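Local coordinates for WbbM protein (PDB 6U4B) that acts as a bifunctional glycosyltransferase that probably polymerises the O-antigen of Klebsiella pneumoniae, working as a trimer, at residues Asp469-Ala474 / Tyr502-Gln507; Ala388-Pro393 / Ala491-Val496; Pro155-Val160 / Val277-Arg282. One frame throughout, in Å; residues are numbered along the deposited sequence.

Contact 1. Residues Asp469-Ala474 / Tyr502-Gln507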
loop_
_atom_site.group_PDB
_atom_site.type_symbol
_atom_site.label_atom_id
_atom_site.label_comp_id
_atom_site.label_asym_id
_atom_site.label_seq_id
_atom_site.Cartn_x
_atom_site.Cartn_y
_atom_site.Cartn_z
ATOM N N ASP A 469 3.558 43.498 -13.749
ATOM C CA ASP A 469 4.262 42.599 -12.847
ATOM C C ASP A 469 3.332 41.932 -11.840
ATOM O O ASP A 469 3.729 40.949 -11.209
ATOM C CB ASP A 469 5.369 43.372 -12.130
ATOM C CG ASP A 469 6.381 42.464 -11.470
ATOM O OD1 ASP A 469 6.370 42.365 -10.225
ATOM O OD2 ASP A 469 7.176 41.835 -12.200
ATOM N N GLU A 470 2.107 42.428 -11.683
ATOM C CA GLU A 470 1.161 41.851 -10.736
ATOM C C GLU A 470 0.316 40.740 -11.348
ATOM O O GLU A 470 -0.669 40.313 -10.737
ATOM C CB GLU A 470 0.262 42.947 -10.158
ATOM C CG GLU A 470 0.991 43.889 -9.207
ATOM C CD GLU A 470 0.133 45.056 -8.768
ATOM O OE1 GLU A 470 -1.038 45.122 -9.193
ATOM O OE2 GLU A 470 0.629 45.910 -8.001
ATOM N N TYR A 471 0.685 40.263 -12.533
ATOM C CA TYR A 471 -0.037 39.178 -13.180
ATOM C C TYR A 471 0.094 37.900 -12.357
ATOM O O TYR A 471 1.206 37.467 -12.040
ATOM C CB TYR A 471 0.512 38.968 -14.589
ATOM C CG TYR A 471 -0.312 38.058 -15.468
ATOM C CD1 TYR A 471 -0.148 36.677 -15.426
ATOM C CD2 TYR A 471 -1.243 38.582 -16.358
ATOM C CE1 TYR A 471 -0.892 35.846 -16.239
ATOM C CE2 TYR A 471 -1.993 37.761 -17.172
ATOM C CZ TYR A 471 -1.816 36.395 -17.111
ATOM O OH TYR A 471 -2.564 35.578 -17.925
ATOM N N PHE A 472 -1.039 37.296 -12.007
ATOM C CA PHE A 472 -1.062 36.124 -11.144
ATOM C C PHE A 472 -1.444 34.877 -11.932
ATOM O O PHE A 472 -2.161 34.947 -12.935
ATOM C CB PHE A 472 -2.037 36.312 -9.972
ATOM C CG PHE A 472 -3.486 36.389 -10.382
ATOM C CD1 PHE A 472 -4.239 35.236 -10.557
ATOM C CD2 PHE A 472 -4.101 37.617 -10.572
ATOM C CE1 PHE A 472 -5.568 35.305 -10.930
ATOM C CE2 PHE A 472 -5.430 37.692 -10.942
ATOM C CZ PHE A 472 -6.163 36.536 -11.122
ATOM N N GLN A 473 -0.972 33.730 -11.450
ATOM C CA GLN A 473 -1.249 32.446 -12.075
ATOM C C GLN A 473 -2.552 31.870 -11.530
ATOM O O GLN A 473 -2.832 31.961 -10.331
ATOM C CB GLN A 473 -0.089 31.480 -11.830
ATOM C CG GLN A 473 0.239 30.592 -13.015
ATOM C CD GLN A 473 -0.664 29.382 -13.107
ATOM O OE1 GLN A 473 -0.954 28.733 -12.101
ATOM N NE2 GLN A 473 -1.117 29.071 -14.316
ATOM N N ALA A 474 -3.348 31.275 -12.417
ATOM C CA ALA A 474 -4.692 30.819 -12.083
ATOM C C ALA A 474 -4.747 29.361 -11.638
ATOM O O ALA A 474 -5.847 28.823 -11.467
ATOM C CB ALA A 474 -5.631 31.023 -13.277
ATOM N N TYR A 502 -9.154 36.248 -25.427
ATOM C CA TYR A 502 -7.931 36.647 -24.749
ATOM C C TYR A 502 -6.844 35.591 -24.903
ATOM O O TYR A 502 -7.117 34.405 -25.118
ATOM C CB TYR A 502 -8.196 36.917 -23.263
ATOM C CG TYR A 502 -9.180 38.041 -23.035
ATOM C CD1 TYR A 502 -8.753 39.362 -22.976
ATOM C CD2 TYR A 502 -10.538 37.784 -22.894
ATOM C CE1 TYR A 502 -9.649 40.392 -22.777
ATOM C CE2 TYR A 502 -11.441 38.808 -22.691
ATOM C CZ TYR A 502 -10.992 40.110 -22.634
ATOM O OH TYR A 502 -11.888 41.136 -22.437
ATOM N N TRP A 503 -5.596 36.049 -24.769
ATOM C CA TRP A 503 -4.440 35.190 -25.001
ATOM C C TRP A 503 -4.477 33.953 -24.109
ATOM O O TRP A 503 -4.389 32.820 -24.596
ATOM C CB TRP A 503 -3.157 35.989 -24.770
ATOM C CG TRP A 503 -1.906 35.282 -25.180
ATOM C CD1 TRP A 503 -1.804 34.212 -26.020
ATOM C CD2 TRP A 503 -0.570 35.595 -24.766
ATOM N NE1 TRP A 503 -0.490 33.840 -26.155
ATOM C CE2 TRP A 503 0.289 34.674 -25.395
ATOM C CE3 TRP A 503 -0.018 36.565 -23.922
ATOM C CZ2 TRP A 503 1.669 34.692 -25.210
ATOM C CZ3 TRP A 503 1.353 36.583 -23.741
ATOM C CH2 TRP A 503 2.181 35.653 -24.381
ATOM N N PHE A 504 -4.613 34.151 -22.799
ATOM C CA PHE A 504 -4.685 33.048 -21.851
ATOM C C PHE A 504 -6.082 32.892 -21.256
ATOM O O PHE A 504 -6.227 32.515 -20.091
ATOM C CB PHE A 504 -3.638 33.217 -20.754
ATOM C CG PHE A 504 -2.250 32.861 -21.198
ATOM C CD1 PHE A 504 -1.828 31.542 -21.203
ATOM C CD2 PHE A 504 -1.375 33.841 -21.631
ATOM C CE1 PHE A 504 -0.550 31.208 -21.621
ATOM C CE2 PHE A 504 -0.098 33.515 -22.049
ATOM C CZ PHE A 504 0.314 32.197 -22.044
ATOM N N LEU A 505 -7.107 33.196 -22.047
ATOM C CA LEU A 505 -8.499 32.805 -21.778
ATOM C C LEU A 505 -8.915 33.343 -20.410
ATOM O O LEU A 505 -8.700 34.536 -20.138
ATOM C CB LEU A 505 -8.605 31.293 -21.955
ATOM C CG LEU A 505 -7.956 30.693 -23.203
ATOM C CD1 LEU A 505 -8.056 29.176 -23.177
ATOM C CD2 LEU A 505 -8.579 31.252 -24.475
ATOM N N ASP A 506 -9.492 32.521 -19.528
ATOM C CA ASP A 506 -10.027 33.017 -18.265
ATOM C C ASP A 506 -8.942 33.522 -17.325
ATOM O O ASP A 506 -9.236 34.343 -16.449
ATOM C CB ASP A 506 -10.847 31.926 -17.573
ATOM C CG ASP A 506 -10.031 30.679 -17.279
ATOM O OD1 ASP A 506 -9.228 30.271 -18.146
ATOM O OD2 ASP A 506 -10.192 30.109 -16.182
ATOM N N GLN A 507 -7.703 33.047 -17.473
ATOM C CA GLN A 507 -6.617 33.612 -16.677
ATOM C C GLN A 507 -6.433 35.091 -16.992
ATOM O O GLN A 507 -6.227 35.907 -16.085
ATOM C CB GLN A 507 -5.315 32.842 -16.913
ATOM C CG GLN A 507 -4.166 33.304 -16.016
ATOM C CD GLN A 507 -2.939 32.414 -16.114
ATOM O OE1 GLN A 507 -2.756 31.501 -15.309
ATOM N NE2 GLN A 507 -2.089 32.679 -17.099
#
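Ala-474 and Gln-507 bring the two backbones closest, CA to CA 5.7 Å, where the chain leaves the short strand 472-473 and turns a corner beside helix 505-513. Across this gap Gln-507 shows how the two ends of one amide can bond to two residues of a neighbouring segment, Ala-474 at the oxygen and Tyr-471 at the nitrogen. Its CG stands anti to the backbone N (chi1 -175°) and the chain stays extended, so that the amide is carried straight out from the helix. OE1 accepts the backbone N-H of Ala-474, N to OE1 3.0 Å, from a donor tilted somewhat out of the carbonyl plane; the methyl CB of Ala-474 lies 3.6 Å from the same OE1. NE2 gives a hydrogen to Tyr-471 OH over 3.1 Å, in a bent bond (145°). NE2 meets the tyrosine at its edge, and the ring and amide planes are almost perpendicular, 88° apart. The hydroxyl is also bonded to Asp-508 and touches CB of Phe-504 at 3.8 Å. OE1 of Gln-473 is held by Gly-475 and Asn-526. With a donor facing its oxygen and an acceptor facing its nitrogen, the buried amide of Gln-507 has its flip state defined, and it joins the helix to the residues flanking strand 472-473, whose Gln-473 has its side chain about 4 Å from that of His-560, a magnesium ligand.

Contact 2. Residues Ala388-Pro393 / Ala491-Val496; sequences ARLFIP and AELMRV
Phe-391 and Met-494 meet at about a right angle, the thioether lying across the aromatic ring. The methionine's methyl is over the face: CE stands 4.2 Å from the centroid of the Phe-391 ring and 22° off the normal, displaced toward the rim, in a CH-pi contact. The sulfur approaches the same ring obliquely, SD lying 3.8 Å from CE2 of Phe-391, so the pair is a Met-aromatic contact as well. Bends at chi2 (-61°) and chi3 (99°) fold the Met-494 chain back, which lets CE also rest 3.9 Å from CB of Leu-390. The elements joined here are helix 489-499 and the 3-10 turn that runs into helix 392-395, packed in a domain consistent with the GT-A fold expected of family 8 glycosyltransferases. Phe-391 is also stacked on Phe-370, while Arg-389 forms a salt bridge with the magnesium ligand Asp-406. Next to the methionine in sequence, Leu-493 points at the turn, and its CD1 fits between the backbone and a proline: it is 3.5 Å from O of Leu-390 and 4.0 Å from CG of Pro-393, whose ring it crosses at a slant. The other branch of Leu-493 meets the second leucine, its CD2 lying 4.2 Å from CD2 of Leu-390.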
loop_
_atom_site.group_PDB
_atom_site.type_symbol
_atom_site.label_atom_id
_atom_site.label_comp_id
_atom_site.label_asym_id
_atom_site.label_seq_id
_atom_site.Cartn_x
_atom_site.Cartn_y
_atom_site.Cartn_z
ATOM N N ALA A 388 -14.476 27.424 -16.607
ATOM C CA ALA A 388 -15.187 27.035 -15.392
ATOM C C ALA A 388 -14.877 27.966 -14.226
ATOM O O ALA A 388 -15.763 28.276 -13.421
ATOM C CB ALA A 388 -14.838 25.591 -15.027
ATOM N N ARG A 389 -13.624 28.421 -14.117
ATOM C CA ARG A 389 -13.232 29.272 -12.998
ATOM C C ARG A 389 -14.068 30.545 -12.926
ATOM O O ARG A 389 -14.336 31.049 -11.828
ATOM C CB ARG A 389 -11.746 29.621 -13.101
ATOM C CG ARG A 389 -10.803 28.493 -12.693
ATOM C CD ARG A 389 -9.353 28.936 -12.810
ATOM N NE ARG A 389 -8.927 29.045 -14.200
ATOM C CZ ARG A 389 -7.861 28.436 -14.710
ATOM N NH1 ARG A 389 -7.088 27.682 -13.939
ATOM N NH2 ARG A 389 -7.557 28.596 -15.992
ATOM N N LEU A 390 -14.491 31.078 -14.076
ATOM C CA LEU A 390 -15.279 32.305 -14.087
ATOM C C LEU A 390 -16.625 32.141 -13.394
ATOM O O LEU A 390 -17.194 33.133 -12.930
ATOM C CB LEU A 390 -15.509 32.776 -15.523
ATOM C CG LEU A 390 -14.274 33.024 -16.386
ATOM C CD1 LEU A 390 -14.689 33.552 -17.752
ATOM C CD2 LEU A 390 -13.326 33.992 -15.698
ATOM N N PHE A 391 -17.144 30.921 -13.313
ATOM C CA PHE A 391 -18.468 30.679 -12.757
ATOM C C PHE A 391 -18.437 30.329 -11.277
ATOM O O PHE A 391 -19.497 30.068 -10.696
ATOM C CB PHE A 391 -19.167 29.569 -13.548
ATOM C CG PHE A 391 -19.398 29.920 -14.989
ATOM C CD1 PHE A 391 -18.452 29.604 -15.952
ATOM C CD2 PHE A 391 -20.548 30.588 -15.378
ATOM C CE1 PHE A 391 -18.656 29.938 -17.276
ATOM C CE2 PHE A 391 -20.759 30.926 -16.706
ATOM C CZ PHE A 391 -19.811 30.601 -17.656
ATOM N N ILE A 392 -17.250 30.326 -10.660
ATOM C CA ILE A 392 -17.163 30.007 -9.231
ATOM C C ILE A 392 -17.953 30.981 -8.367
ATOM O O ILE A 392 -18.682 30.517 -7.476
ATOM C CB ILE A 392 -15.690 29.882 -8.810
ATOM C CG1 ILE A 392 -15.122 28.556 -9.320
ATOM C CG2 ILE A 392 -15.550 29.990 -7.297
ATOM C CD1 ILE A 392 -13.609 28.468 -9.279
ATOM N N PRO A 393 -17.886 32.301 -8.555
ATOM C CA PRO A 393 -18.695 33.193 -7.703
ATOM C C PRO A 393 -20.198 32.997 -7.843
ATOM O O PRO A 393 -20.944 33.415 -6.948
ATOM C CB PRO A 393 -18.271 34.599 -8.153
ATOM C CG PRO A 393 -17.679 34.409 -9.504
ATOM C CD PRO A 393 -17.013 33.075 -9.457
ATOM N N ALA A 491 -20.998 39.334 -12.859
ATOM C CA ALA A 491 -21.531 40.038 -14.022
ATOM C C ALA A 491 -20.414 40.694 -14.825
ATOM O O ALA A 491 -20.460 40.720 -16.061
ATOM C CB ALA A 491 -22.559 41.082 -13.582
ATOM N N GLU A 492 -19.401 41.227 -14.139
ATOM C CA GLU A 492 -18.266 41.824 -14.833
ATOM C C GLU A 492 -17.440 40.764 -15.553
ATOM O O GLU A 492 -16.996 40.980 -16.688
ATOM C CB GLU A 492 -17.401 42.603 -13.843
ATOM C CG GLU A 492 -16.182 43.266 -14.463
ATOM C CD GLU A 492 -16.534 44.493 -15.286
ATOM O OE1 GLU A 492 -17.712 44.913 -15.271
ATOM O OE2 GLU A 492 -15.626 45.039 -15.947
ATOM N N LEU A 493 -17.219 39.616 -14.905
ATOM C CA LEU A 493 -16.504 38.520 -15.553
ATOM C C LEU A 493 -17.196 38.099 -16.843
ATOM O O LEU A 493 -16.536 37.875 -17.867
ATOM C CB LEU A 493 -16.385 37.332 -14.599
ATOM C CG LEU A 493 -15.539 37.495 -13.333
ATOM C CD1 LEU A 493 -15.754 36.317 -12.394
ATOM C CD2 LEU A 493 -14.060 37.642 -13.678
ATOM N N MET A 494 -18.528 37.993 -16.815
ATOM C CA MET A 494 -19.268 37.642 -18.020
ATOM C C MET A 494 -19.145 38.727 -19.080
ATOM O O MET A 494 -18.953 38.426 -20.265
ATOM C CB MET A 494 -20.737 37.391 -17.676
ATOM C CG MET A 494 -20.963 36.185 -16.769
ATOM S SD MET A 494 -20.413 34.621 -17.491
ATOM C CE MET A 494 -18.804 34.409 -16.722
ATOM N N ARG A 495 -19.246 39.996 -18.674
ATOM C CA ARG A 495 -19.118 41.086 -19.635
ATOM C C ARG A 495 -17.761 41.048 -20.330
ATOM O O ARG A 495 -17.683 41.181 -21.557
ATOM C CB ARG A 495 -19.328 42.428 -18.936
ATOM C CG ARG A 495 -19.546 43.588 -19.898
ATOM C CD ARG A 495 -19.438 44.918 -19.173
ATOM N NE ARG A 495 -18.130 45.086 -18.542
ATOM C CZ ARG A 495 -17.064 45.587 -19.157
ATOM N NH1 ARG A 495 -17.147 45.973 -20.424
ATOM N NH2 ARG A 495 -15.915 45.702 -18.505
ATOM N N VAL A 496 -16.686 40.846 -19.563
ATOM C CA VAL A 496 -15.350 40.770 -20.148
ATOM C C VAL A 496 -15.232 39.549 -21.055
ATOM O O VAL A 496 -14.599 39.608 -22.117
ATOM C CB VAL A 496 -14.285 40.765 -19.036
ATOM C CG1 VAL A 496 -12.922 40.373 -19.589
ATOM C CG2 VAL A 496 -14.215 42.127 -18.368
#

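Contact 3. Residues Pro155-Val160 / Val277-Arg282; sequences PKKWSV and VKELQR
Pro-155 lies against Leu-280 and Arg-282 where strand 152-159 runs parallel to strand 277-285 in the mixed sheet of the N-terminal half, the part that carries the DUF4422 family. The pairing is loose at this point: CA of Pro-155 offers its hydrogen to O of Leu-280, at 3.3 Å. On the proline ring, CB packs against the Arg-282 chain, 3.4 Å from its CG, the two side chains crossing at about a right angle. Next comes Lys-156, whose carbonyl O receives NH1 of Arg-282 over 2.9 Å. This oxygen lies in the guanidinium plane, at its edge, although the N-H points in at a bent 142°; a bend at chi3 (-79°) turns the guanidinium back toward it. NH2 of Arg-282 reaches Trp-120 O in a weak bond. The ammonium of Lys-156 goes elsewhere, to a salt bridge with Glu-117, while CA of Lys-156 lies 3.7 Å from OE2 of Glu-279. At Lys-157 the contact thins out. The other carboxylate oxygen, OE1 of Glu-279, is hydrogen-bonded to Tyr-211, and CG of Lys-157 comes within 4.3 Å of that OE1.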
loop_
_atom_site.group_PDB
_atom_site.type_symbol
_atom_site.label_atom_id
_atom_site.label_comp_id
_atom_site.label_asym_id
_atom_site.label_seq_id
_atom_site.Cartn_x
_atom_site.Cartn_y
_atom_site.Cartn_z
ATOM N N PRO A 155 -54.274 19.097 -15.019
ATOM C CA PRO A 155 -54.450 19.632 -16.375
ATOM C C PRO A 155 -55.741 19.193 -17.041
ATOM O O PRO A 155 -56.504 18.398 -16.479
ATOM C CB PRO A 155 -53.230 19.082 -17.126
ATOM C CG PRO A 155 -52.818 17.890 -16.362
ATOM C CD PRO A 155 -53.073 18.248 -14.935
ATOM N N LYS A 156 -55.977 19.703 -18.248
ATOM C CA LYS A 156 -57.142 19.303 -19.018
ATOM C C LYS A 156 -57.006 17.857 -19.480
ATOM O O LYS A 156 -55.900 17.350 -19.691
ATOM C CB LYS A 156 -57.325 20.214 -20.231
ATOM C CG LYS A 156 -57.499 21.686 -19.898
ATOM C CD LYS A 156 -58.121 22.447 -21.063
ATOM C CE LYS A 156 -57.167 23.479 -21.633
ATOM N NZ LYS A 156 -57.865 24.761 -21.932
ATOM N N LYS A 157 -58.146 17.186 -19.623
ATOM C CA LYS A 157 -58.147 15.855 -20.213
ATOM C C LYS A 157 -57.623 15.914 -21.643
ATOM O O LYS A 157 -57.729 16.937 -22.327
ATOM C CB LYS A 157 -59.554 15.256 -20.206
ATOM C CG LYS A 157 -60.017 14.708 -18.865
ATOM C CD LYS A 157 -61.388 14.060 -18.998
ATOM C CE LYS A 157 -61.883 13.505 -17.672
ATOM N NZ LYS A 157 -63.266 12.960 -17.790
ATOM N N TRP A 158 -57.053 14.803 -22.090
ATOM C CA TRP A 158 -56.574 14.653 -23.454
ATOM C C TRP A 158 -57.364 13.542 -24.134
ATOM O O TRP A 158 -57.626 12.497 -23.531
ATOM C CB TRP A 158 -55.072 14.345 -23.477
ATOM C CG TRP A 158 -54.482 14.297 -24.853
ATOM C CD1 TRP A 158 -54.255 15.355 -25.687
ATOM C CD2 TRP A 158 -54.027 13.132 -25.551
ATOM N NE1 TRP A 158 -53.695 14.918 -26.863
ATOM C CE2 TRP A 158 -53.544 13.558 -26.805
ATOM C CE3 TRP A 158 -53.983 11.770 -25.238
ATOM C CZ2 TRP A 158 -53.025 12.670 -27.746
ATOM C CZ3 TRP A 158 -53.468 10.890 -26.173
ATOM C CH2 TRP A 158 -52.995 11.344 -27.412
ATOM N N SER A 159 -57.747 13.776 -25.385
ATOM C CA SER A 159 -58.594 12.846 -26.120
ATOM C C SER A 159 -57.742 11.840 -26.881
ATOM O O SER A 159 -56.850 12.222 -27.645
ATOM C CB SER A 159 -59.507 13.602 -27.087
ATOM O OG SER A 159 -60.192 12.708 -27.944
ATOM N N VAL A 160 -58.024 10.550 -26.670
ATOM C CA VAL A 160 -57.299 9.494 -27.370
ATOM C C VAL A 160 -57.869 9.198 -28.746
ATOM O O VAL A 160 -57.230 8.482 -29.528
ATOM C CB VAL A 160 -57.285 8.192 -26.546
ATOM C CG1 VAL A 160 -56.581 8.413 -25.217
ATOM C CG2 VAL A 160 -58.702 7.686 -26.328
ATOM N N VAL A 277 -63.234 19.444 -8.985
ATOM C CA VAL A 277 -62.036 19.356 -9.808
ATOM C C VAL A 277 -61.903 20.654 -10.592
ATOM O O VAL A 277 -62.882 21.136 -11.177
ATOM C CB VAL A 277 -62.106 18.143 -10.753
ATOM C CG1 VAL A 277 -61.069 18.254 -11.851
ATOM C CG2 VAL A 277 -61.935 16.848 -9.970
ATOM N N LYS A 278 -60.702 21.229 -10.593
ATOM C CA LYS A 278 -60.415 22.438 -11.359
ATOM C C LYS A 278 -59.320 22.114 -12.366
ATOM O O LYS A 278 -58.167 21.880 -11.985
ATOM C CB LYS A 278 -60.005 23.597 -10.452
ATOM C CG LYS A 278 -59.889 24.929 -11.186
ATOM C CD LYS A 278 -59.433 26.062 -10.271
ATOM C CE LYS A 278 -60.531 26.490 -9.309
ATOM N NZ LYS A 278 -60.136 27.700 -8.531
ATOM N N GLU A 279 -59.681 22.095 -13.646
ATOM C CA GLU A 279 -58.721 21.830 -14.706
ATOM C C GLU A 279 -57.980 23.110 -15.070
ATOM O O GLU A 279 -58.599 24.152 -15.305
ATOM C CB GLU A 279 -59.422 21.251 -15.934
ATOM C CG GLU A 279 -59.946 19.838 -15.729
ATOM C CD GLU A 279 -60.702 19.308 -16.933
ATOM O OE1 GLU A 279 -61.323 18.231 -16.817
ATOM O OE2 GLU A 279 -60.676 19.964 -17.996
ATOM N N LEU A 280 -56.654 23.026 -15.115
ATOM C CA LEU A 280 -55.800 24.169 -15.391
ATOM C C LEU A 280 -55.046 23.949 -16.696
ATOM O O LEU A 280 -54.890 22.818 -17.164
ATOM C CB LEU A 280 -54.804 24.398 -14.246
ATOM C CG LEU A 280 -55.388 24.498 -12.836
ATOM C CD1 LEU A 280 -54.276 24.433 -11.803
ATOM C CD2 LEU A 280 -56.201 25.775 -12.674
ATOM N N GLN A 281 -54.575 25.047 -17.282
ATOM C CA GLN A 281 -53.745 24.955 -18.474
ATOM C C GLN A 281 -52.358 24.421 -18.122
ATOM O O GLN A 281 -51.879 24.566 -16.995
ATOM C CB GLN A 281 -53.616 26.322 -19.151
ATOM C CG GLN A 281 -54.922 26.910 -19.676
ATOM C CD GLN A 281 -54.701 28.183 -20.475
ATOM O OE1 GLN A 281 -54.459 29.252 -19.912
ATOM N NE2 GLN A 281 -54.772 28.072 -21.795
ATOM N N ARG A 282 -51.715 23.797 -19.106
ATOM C CA ARG A 282 -50.346 23.316 -18.982
ATOM C C ARG A 282 -49.387 24.313 -19.617
ATOM O O ARG A 282 -49.705 24.943 -20.626
ATOM C CB ARG A 282 -50.164 21.952 -19.656
ATOM C CG ARG A 282 -51.062 20.859 -19.126
ATOM C CD ARG A 282 -50.725 19.504 -19.744
ATOM N NE ARG A 282 -51.263 19.343 -21.095
ATOM C CZ ARG A 282 -52.475 18.865 -21.366
ATOM N NH1 ARG A 282 -53.285 18.500 -20.380
ATOM N NH2 ARG A 282 -52.882 18.752 -22.623
#

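How the contacts relate
Contacts 1 and 2 are buried in the same family 8 region, and their segments alternate along the chain, so successive helices 489-499 and 505-513 each serve one of them. They also touch: Arg-389 pairs with Asp-506, NE to OD2 2.6 Å, and OH of Tyr-502 probably bonds to O of Val-496. Contact 2 is apolar packing, while contact 1, nearer the magnesium, relies on a buried amide with polar partners at both ends. Contact 3 belongs to the other half of the molecule, its centre 56 Å from that of contact 1. Only partly buried, it joins neighbouring strands through a guanidinium and a backbone carbonyl, with lysine and glutamate chains along its margin.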